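Side-chain contacts in WAP, Kazal, immunoglobulin, Kunitz and NTR domain-containing protein 2 (Mus musculus, PDB 6MAA), which inhibits myostatin, probably without acting on activin, and probably inhibits serine proteases and metalloproteases as well, its follistatin domain being the part present here: residues A[73-76]-A[82-85]; A[58-61]-A[65-68]. All coordinates share one frame; numbering follows the deposited sequence.

Contact 1: A[73-76]-A[82-85]; sequences DAEA and TLSV
Leu83 packs its branched end against Ala76, fixing the extended chain that follows the Kazal helix 69-79 to one side of that helix. In the Kazal fold the chain leaving this helix turns back beside it and enters the last short strand, 85-86.

The direct contact is apolar. Leu83 CG lies 4.0 Å from Ala76 CB, and Leu83 CD1 sits nearly as close, at 4.1 Å from the same methyl. Leu83 CG stands anti to its own carbonyl carbon (chi1 -67°), while the second torsion of 176° extends CD1 away from CA toward the helix; Leu83 CD2 is turned aside, 5.4 Å from Ala76 CB. Glu75 contributes at the margin of this patch, its CB 4.5 Å from Leu83 CD1, before the rest of the chain leads off, its carboxylate forming a weak, long ion pair with Lys79. Met72, one turn earlier in the helix, and Tyr66 of strand 65-66 also touch Leu83, so its side chain is buried between helix and sheet.

The polar links between helix and segment 82-85 are indirect. The side-chain amide of Gln32, in the loop before strand 34-39, accepts a hydrogen bond from Leu83 N through OE1 and donates one to Asp73 OD1 through NE2. One amide thus satisfies groups from both segments, and Gln32 also touches the Ala76 methyl, which ties this loop to the helix and to segment 82-85 together.

The nearest CA atoms are those of Ala76 and Thr82, 5.6 Å apart. The tightest touch is Leu83 CD1 against the backbone, 3.9 Å from Ala76 N.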
# COMPACT_ATOMS: atom_id res chain seq x y z
N ASP A 73 -7.56 -2.46 -0.30
CA ASP A 73 -6.44 -1.60 0.07
C ASP A 73 -5.96 -0.78 -1.12
O ASP A 73 -5.55 0.38 -0.96
CB ASP A 73 -5.27 -2.44 0.58
CG ASP A 73 -5.51 -3.06 1.94
OD1 ASP A 73 -6.49 -2.70 2.62
OD2 ASP A 73 -4.68 -3.91 2.33
N ALA A 74 -5.95 -1.38 -2.31
CA ALA A 74 -5.48 -0.67 -3.49
C ALA A 74 -6.40 0.48 -3.84
O ALA A 74 -5.93 1.56 -4.22
CB ALA A 74 -5.33 -1.64 -4.67
N GLU A 75 -7.71 0.29 -3.69
CA GLU A 75 -8.64 1.38 -3.93
C GLU A 75 -8.49 2.48 -2.88
O GLU A 75 -8.51 3.67 -3.21
CB GLU A 75 -10.08 0.86 -3.96
CG GLU A 75 -11.12 1.93 -4.26
CD GLU A 75 -11.08 2.47 -5.69
OE1 GLU A 75 -11.94 3.31 -6.02
OE2 GLU A 75 -10.20 2.06 -6.49
N ALA A 76 -8.32 2.09 -1.61
CA ALA A 76 -8.06 3.08 -0.56
C ALA A 76 -6.84 3.92 -0.90
O ALA A 76 -6.87 5.15 -0.79
CB ALA A 76 -7.88 2.38 0.78
N THR A 82 -9.25 5.80 3.91
CA THR A 82 -9.19 4.58 4.71
C THR A 82 -10.49 3.81 4.52
O THR A 82 -11.58 4.39 4.62
CB THR A 82 -8.99 4.90 6.19
OG1 THR A 82 -7.72 5.53 6.37
CG2 THR A 82 -9.03 3.64 7.03
N LEU A 83 -10.38 2.52 4.22
CA LEU A 83 -11.52 1.63 4.05
C LEU A 83 -11.40 0.48 5.03
O LEU A 83 -10.36 -0.20 5.07
CB LEU A 83 -11.56 1.08 2.62
CG LEU A 83 -11.85 2.08 1.49
CD1 LEU A 83 -11.77 1.40 0.13
CD2 LEU A 83 -13.21 2.72 1.70
N SER A 84 -12.44 0.25 5.82
CA SER A 84 -12.46 -0.86 6.76
C SER A 84 -13.48 -1.91 6.32
O SER A 84 -14.43 -1.62 5.58
CB SER A 84 -12.77 -0.39 8.18
OG SER A 84 -13.96 0.38 8.21
N VAL A 85 -13.27 -3.14 6.79
CA VAL A 85 -14.13 -4.26 6.43
C VAL A 85 -15.43 -4.18 7.23
O VAL A 85 -15.43 -3.86 8.42
CB VAL A 85 -13.39 -5.58 6.69
CG1 VAL A 85 -14.31 -6.77 6.44
CG2 VAL A 85 -12.13 -5.67 5.83

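Contact 2: A[58-61]-A[65-68]; sequences TCAS and TYYN
Thr58 and Tyr66 form the antiparallel hydrogen-bonded pair of the Kazal beta hairpin. Thr58 N donates to Tyr66 O at 2.9 Å, and Tyr66 N returns a bond to Thr58 O at 2.8 Å. Thr58 O also receives a CA-H contact from Thr65 CA at 3.3 Å; with CG2 anti to the backbone N, the Thr65 methyl is brought alongside the same oxygen, Thr65 CG2 lying 3.6 Å from Thr58 O.

On the face with Thr58 and Tyr66, the Ala60 methyl meets the phenol at its edge, near the ring plane, with Ala60 CB 3.8 Å from Tyr66 CE2. On the other face, Cys59 SG and Thr65 OG1 lie 3.7 Å apart in the non-hydrogen-bonded pair.

The next shell holds these groups. Asp62 OD2 hydrogen-bonds the Tyr66 hydroxyl, and Ser56 O binds Thr58 OG1, which rests against the backbone of Asn68. Asn68 N-caps the following helix, its OD1 bonded to Phe71 N, while its ND2 grips the carbonyls of Glu52 and Glu54. This bracing of the segment around the predicted reactive bond, Lys53-Glu54, is as in canonical Kazal inhibitors.

Strand 58-60 lies between 65-66 and 85-86, joined to the C-terminal region by the Cys59-Cys88 disulfide, while Met72 of helix 69-79 covers Ala60 and Tyr66.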
# COMPACT_ATOMS: atom_id res chain seq x y z
N THR A 58 -15.20 -8.83 -0.09
CA THR A 58 -15.05 -8.00 1.10
C THR A 58 -15.94 -6.78 0.97
O THR A 58 -15.72 -5.93 0.10
CB THR A 58 -13.59 -7.56 1.25
OG1 THR A 58 -12.75 -8.72 1.39
CG2 THR A 58 -13.42 -6.67 2.47
N CYS A 59 -16.96 -6.68 1.82
CA CYS A 59 -17.73 -5.45 1.90
C CYS A 59 -16.96 -4.44 2.74
O CYS A 59 -16.32 -4.80 3.73
CB CYS A 59 -19.12 -5.71 2.50
SG CYS A 59 -20.19 -6.65 1.38
N ALA A 60 -17.02 -3.17 2.34
CA ALA A 60 -16.19 -2.14 2.95
C ALA A 60 -17.03 -0.98 3.45
O ALA A 60 -18.21 -0.82 3.11
CB ALA A 60 -15.11 -1.65 1.98
N SER A 61 -16.38 -0.13 4.25
CA SER A 61 -17.03 1.00 4.91
C SER A 61 -17.48 2.10 3.95
O SER A 61 -18.20 3.01 4.37
CB SER A 61 -16.10 1.59 5.98
OG SER A 61 -14.84 1.94 5.42
N THR A 65 -18.05 -3.21 -2.51
CA THR A 65 -17.52 -4.55 -2.33
C THR A 65 -16.27 -4.74 -3.18
O THR A 65 -16.19 -4.25 -4.32
CB THR A 65 -18.57 -5.60 -2.71
OG1 THR A 65 -19.80 -5.31 -2.02
CG2 THR A 65 -18.13 -7.00 -2.31
N TYR A 66 -15.28 -5.45 -2.64
CA TYR A 66 -14.00 -5.66 -3.28
C TYR A 66 -13.69 -7.14 -3.44
O TYR A 66 -14.14 -7.98 -2.65
CB TYR A 66 -12.88 -4.92 -2.51
CG TYR A 66 -13.13 -3.44 -2.54
CD1 TYR A 66 -12.63 -2.66 -3.58
CD2 TYR A 66 -13.94 -2.82 -1.59
CE1 TYR A 66 -12.90 -1.31 -3.66
CE2 TYR A 66 -14.22 -1.46 -1.66
CZ TYR A 66 -13.69 -0.71 -2.70
OH TYR A 66 -13.97 0.63 -2.79
N TYR A 67 -12.93 -7.47 -4.49
CA TYR A 67 -12.65 -8.86 -4.82
C TYR A 67 -11.92 -9.58 -3.68
O TYR A 67 -12.18 -10.76 -3.42
CB TYR A 67 -11.86 -8.91 -6.13
CG TYR A 67 -11.71 -10.28 -6.75
CD1 TYR A 67 -10.66 -11.12 -6.39
CD2 TYR A 67 -12.62 -10.73 -7.71
CE1 TYR A 67 -10.52 -12.37 -6.97
CE2 TYR A 67 -12.49 -11.99 -8.28
CZ TYR A 67 -11.43 -12.80 -7.91
OH TYR A 67 -11.28 -14.05 -8.47
N ASN A 68 -11.01 -8.88 -3.00
CA ASN A 68 -10.42 -9.33 -1.74
C ASN A 68 -9.89 -8.10 -1.01
O ASN A 68 -10.03 -6.97 -1.48
CB ASN A 68 -9.38 -10.44 -1.93
CG ASN A 68 -8.18 -9.99 -2.76
OD1 ASN A 68 -7.76 -8.84 -2.70
ND2 ASN A 68 -7.63 -10.92 -3.53

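Overall arrangement
From the N terminus the chain first passes through the two-stranded sheet 34-39/42-47 before reaching the region of the Kazal fold that holds both contacts. Contact 2 comes first, closing the tight turn of residues 62-64 into a hairpin. The chain runs straight on into helix 69-79, and contact 1 then closes the bend of residues 77-81 after it. The two loops follow in series, neither enclosing nor crossing the other. They meet in space, with centres about 8 Å apart: Ser84 O and Ser61 N, 2.8 Å apart, probably hydrogen-bond, and Glu75 CG packs on Tyr66 OH. Together they unite hairpin, helix and final strand.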